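PDB 3RY7: ribokinase from Staphylococcus aureus, which catalyses the ATP- and magnesium-dependent phosphorylation of D-ribose at O-5, giving D-ribose 5-phosphate, and is activated by monovalent cations. Local coordinates for residues A241-A246 against L284-H289. Numbering follows the deposited sequence. Where two conformers were deposited one is given.
Sequences AYKVNA and LTVQKH
Val286 reaches across to segment 241-246 with both methyls, and Lys243 and Asn245 receive one each. The Lys243 chain passes slantwise across CG2 of Val286. Its CG is anti to the backbone N (chi1 -156°), and the chain stays extended beyond that point. CB of Lys243 sits 3.8 Å from CG2 of Val286, and CG keeps the same spacing. CD of Lys243 is still 3.9 Å from CG2 of Val286, so three successive carbons pass over one methyl. From CE onward the nearest partner is the backbone O of Val286: CE of Lys243 is 3.8 Å from O of Val286. The tip, NZ of Lys243, comes to 3.6 Å from O of Val286, without forming a hydrogen bond. The ammonium group instead makes a salt bridge to Glu33 of the second subunit. CG2 of Val286 also faces the backbone O of Lys243, at 3.5 Å.

The other methyl meets an amide. Asn245 and Val286 approach from opposite directions, and ND2 of Asn245 stands 3.3 Å from CG1 of Val286. With chi1 -66°, CG1 of Val286 is anti to its carbonyl carbon and points to the amide, while CG2, between the backbone N and the carbonyl carbon, meets the lysine. No hydrogen bond crosses between the segments, so the contact is van der Waals packing at the surface.

The same valine side chain also lies close to that of Thr250. Thr250, Thr285 and Lys288 are assigned to the potassium site, consistent with this packing bordering the cation-binding loops. Thr285 OG1 is hydrogen-bonded to Thr250 OG1 and to Ser282 O. Val244 O accepts a hydrogen bond from NZ of Lys225, a residue assigned to ATP binding. The contact thus joins the loop between strand 236-239, an edge of the nine-stranded sheet, and helix 252-263 to the loop that follows helix 271-283.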
ATOM      1  N   ALA A 241      17.536  12.423   8.146  1.00 44.79           N
ATOM      2  CA  ALA A 241      16.260  11.923   7.646  1.00 52.20           C
ATOM      3  C   ALA A 241      15.798  10.666   8.389  1.00 55.13           C
ATOM      4  O   ALA A 241      16.517  10.120   9.228  1.00 54.70           O
ATOM      5  CB  ALA A 241      16.367  11.640   6.142  1.00 49.57           C
ATOM      6  N   TYR A 242      14.590  10.217   8.076  1.00 54.46           N
ATOM      7  CA  TYR A 242      14.092   8.946   8.580  1.00 54.23           C
ATOM      8  C   TYR A 242      14.243   7.877   7.497  1.00 58.03           C
ATOM      9  O   TYR A 242      15.331   7.685   6.930  1.00 60.87           O
ATOM     10  CB  TYR A 242      12.628   9.078   8.986  1.00 50.75           C
ATOM     11  CG  TYR A 242      12.377  10.066  10.104  1.00 49.25           C
ATOM     12  CD1 TYR A 242      11.631   9.701  11.213  1.00 54.63           C
ATOM     13  CD2 TYR A 242      12.890  11.360  10.058  1.00 51.12           C
ATOM     14  CE1 TYR A 242      11.392  10.591  12.243  1.00 60.71           C
ATOM     15  CE2 TYR A 242      12.657  12.264  11.091  1.00 46.86           C
ATOM     16  CZ  TYR A 242      11.905  11.869  12.180  1.00 57.48           C
ATOM     17  OH  TYR A 242      11.658  12.729  13.224  1.00 54.90           O
ATOM     18  N   LYS A 243      13.148   7.222   7.170  1.00 65.30           N
ATOM     19  CA  LYS A 243      13.196   6.271   6.084  1.00 59.91           C
ATOM     20  C   LYS A 243      13.034   6.990   4.779  1.00 55.26           C
ATOM     21  O   LYS A 243      12.092   7.713   4.554  1.00 48.34           O
ATOM     22  CB  LYS A 243      12.168   5.167   6.209  1.00 56.03           C
ATOM     23  CG  LYS A 243      12.602   3.915   5.437  0.95 59.32           C
ATOM     24  CD  LYS A 243      11.635   2.747   5.513  0.46 57.96           C
ATOM     25  CE  LYS A 243      11.806   1.828   4.293  0.95 63.77           C
ATOM     26  NZ  LYS A 243      10.995   0.583   4.351  1.00 68.51           N
ATOM     27  N   VAL A 244      13.996   6.777   3.919  1.00 46.95           N
ATOM     28  CA  VAL A 244      13.993   7.429   2.615  1.00 53.51           C
ATOM     29  C   VAL A 244      14.579   6.543   1.519  1.00 55.67           C
ATOM     30  O   VAL A 244      15.697   6.039   1.652  1.00 61.02           O
ATOM     31  CB  VAL A 244      14.768   8.769   2.663  1.00 52.48           C
ATOM     32  CG1 VAL A 244      15.271   9.152   1.281  1.00 52.64           C
ATOM     33  CG2 VAL A 244      13.895   9.864   3.254  1.00 47.41           C
ATOM     34  N   ASN A 245      13.825   6.348   0.439  1.00 51.86           N
ATOM     35  CA  ASN A 245      14.350   5.622  -0.711  1.00 55.17           C
ATOM     36  C   ASN A 245      15.351   6.486  -1.473  1.00 60.79           C
ATOM     37  O   ASN A 245      15.270   7.717  -1.444  1.00 55.83           O
ATOM     38  CB  ASN A 245      13.225   5.165  -1.646  1.00 57.36           C
ATOM     39  CG  ASN A 245      12.375   4.057  -1.046  0.42 60.27           C
ATOM     40  OD1 ASN A 245      12.845   3.273  -0.217  0.94 65.80           O
ATOM     41  ND2 ASN A 245      11.118   3.984  -1.473  1.00 59.19           N
ATOM     42  N   ALA A 246      16.293   5.835  -2.149  1.00 61.05           N
ATOM     43  CA  ALA A 246      17.331   6.542  -2.896  1.00 62.80           C
ATOM     44  C   ALA A 246      16.731   7.350  -4.034  1.00 64.58           C
ATOM     45  O   ALA A 246      17.096   8.509  -4.250  1.00 65.96           O
ATOM     46  CB  ALA A 246      18.364   5.563  -3.431  1.00 59.47           C
ATOM     47  N   LEU A 284       6.625   8.129   6.162  1.00 34.96           N
ATOM     48  CA  LEU A 284       5.354   7.412   6.096  1.00 34.08           C
ATOM     49  C   LEU A 284       4.968   6.985   4.680  1.00 47.37           C
ATOM     50  O   LEU A 284       4.066   6.164   4.468  1.00 52.05           O
ATOM     51  CB  LEU A 284       4.256   8.308   6.648  1.00 27.81           C
ATOM     52  CG  LEU A 284       4.291   8.417   8.169  1.00 44.35           C
ATOM     53  CD1 LEU A 284       3.091   9.194   8.682  1.00 40.59           C
ATOM     54  CD2 LEU A 284       4.337   7.011   8.778  1.00 39.20           C
ATOM     55  N   THR A 285       5.610   7.571   3.676  1.00 38.93           N
ATOM     56  CA  THR A 285       5.258   7.267   2.312  1.00 37.67           C
ATOM     57  C   THR A 285       5.983   6.074   1.790  1.00 37.07           C
ATOM     58  O   THR A 285       5.552   5.479   0.867  1.00 34.22           O
ATOM     59  CB  THR A 285       5.423   8.444   1.247  1.00 37.17           C
ATOM     60  OG1 THR A 285       6.787   8.660   0.917  1.00 33.57           O
ATOM     61  CG2 THR A 285       4.743   9.706   1.643  1.00 29.43           C
ATOM     62  N   VAL A 286       7.109   5.749   2.373  1.00 37.28           N
ATOM     63  CA  VAL A 286       7.837   4.574   1.929  1.00 39.71           C
ATOM     64  C   VAL A 286       7.620   3.416   2.908  1.00 46.43           C
ATOM     65  O   VAL A 286       8.317   2.396   2.852  1.00 49.08           O
ATOM     66  CB  VAL A 286       9.345   4.868   1.809  1.00 41.97           C
ATOM     67  CG1 VAL A 286       9.600   5.888   0.708  1.00 43.27           C
ATOM     68  CG2 VAL A 286       9.894   5.369   3.133  1.00 44.44           C
ATOM     69  N   GLN A 287       6.643   3.585   3.794  1.00 35.10           N
ATOM     70  CA  GLN A 287       6.370   2.631   4.863  1.00 47.79           C
ATOM     71  C   GLN A 287       5.447   1.475   4.446  1.00 55.72           C
ATOM     72  O   GLN A 287       4.362   1.701   3.911  1.00 52.36           O
ATOM     73  CB  GLN A 287       5.794   3.376   6.066  1.00 51.91           C
ATOM     74  CG  GLN A 287       4.751   2.605   6.855  1.00 61.12           C
ATOM     75  CD  GLN A 287       4.705   3.026   8.320  1.00 69.02           C
ATOM     76  OE1 GLN A 287       3.664   3.463   8.825  1.00 75.99           O
ATOM     77  NE2 GLN A 287       5.841   2.894   9.012  1.00 70.35           N
ATOM     78  N   LYS A 288       5.858   0.249   4.707  1.00 52.93           N
ATOM     79  CA  LYS A 288       5.159  -1.002   4.441  0.56 52.04           C
ATOM     80  C   LYS A 288       3.957  -1.157   5.363  1.00 53.30           C
ATOM     81  O   LYS A 288       4.122  -0.931   6.532  1.00 50.46           O
ATOM     82  CB  LYS A 288       6.162  -2.151   4.614  0.56 50.62           C
ATOM     83  CG  LYS A 288       5.629  -3.582   4.443  0.56 51.21           C
ATOM     84  CD  LYS A 288       6.687  -4.650   4.804  0.56 47.29           C
ATOM     85  CE  LYS A 288       6.471  -6.023   4.100  0.56 38.35           C
ATOM     86  NZ  LYS A 288       5.081  -6.556   4.132  0.56 40.55           N
ATOM     87  N   HIS A 289       2.828  -1.621   4.886  1.00 52.46           N
ATOM     88  CA  HIS A 289       1.647  -1.787   5.738  1.00 46.94           C
ATOM     89  C   HIS A 289       1.329  -3.242   6.145  1.00 53.98           C
ATOM     90  O   HIS A 289       0.651  -3.485   7.155  1.00 42.14           O
ATOM     91  CB  HIS A 289       0.436  -1.113   5.096  1.00 56.10           C
ATOM     92  CG  HIS A 289       0.592   0.364   4.946  1.00 69.51           C
ATOM     93  ND1 HIS A 289       0.702   1.214   6.032  1.00 70.04           N
ATOM     94  CD2 HIS A 289       0.679   1.151   3.848  1.00 70.24           C
ATOM     95  CE1 HIS A 289       0.843   2.454   5.607  1.00 74.80           C
ATOM     96  NE2 HIS A 289       0.834   2.445   4.280  1.00 75.88           N
TER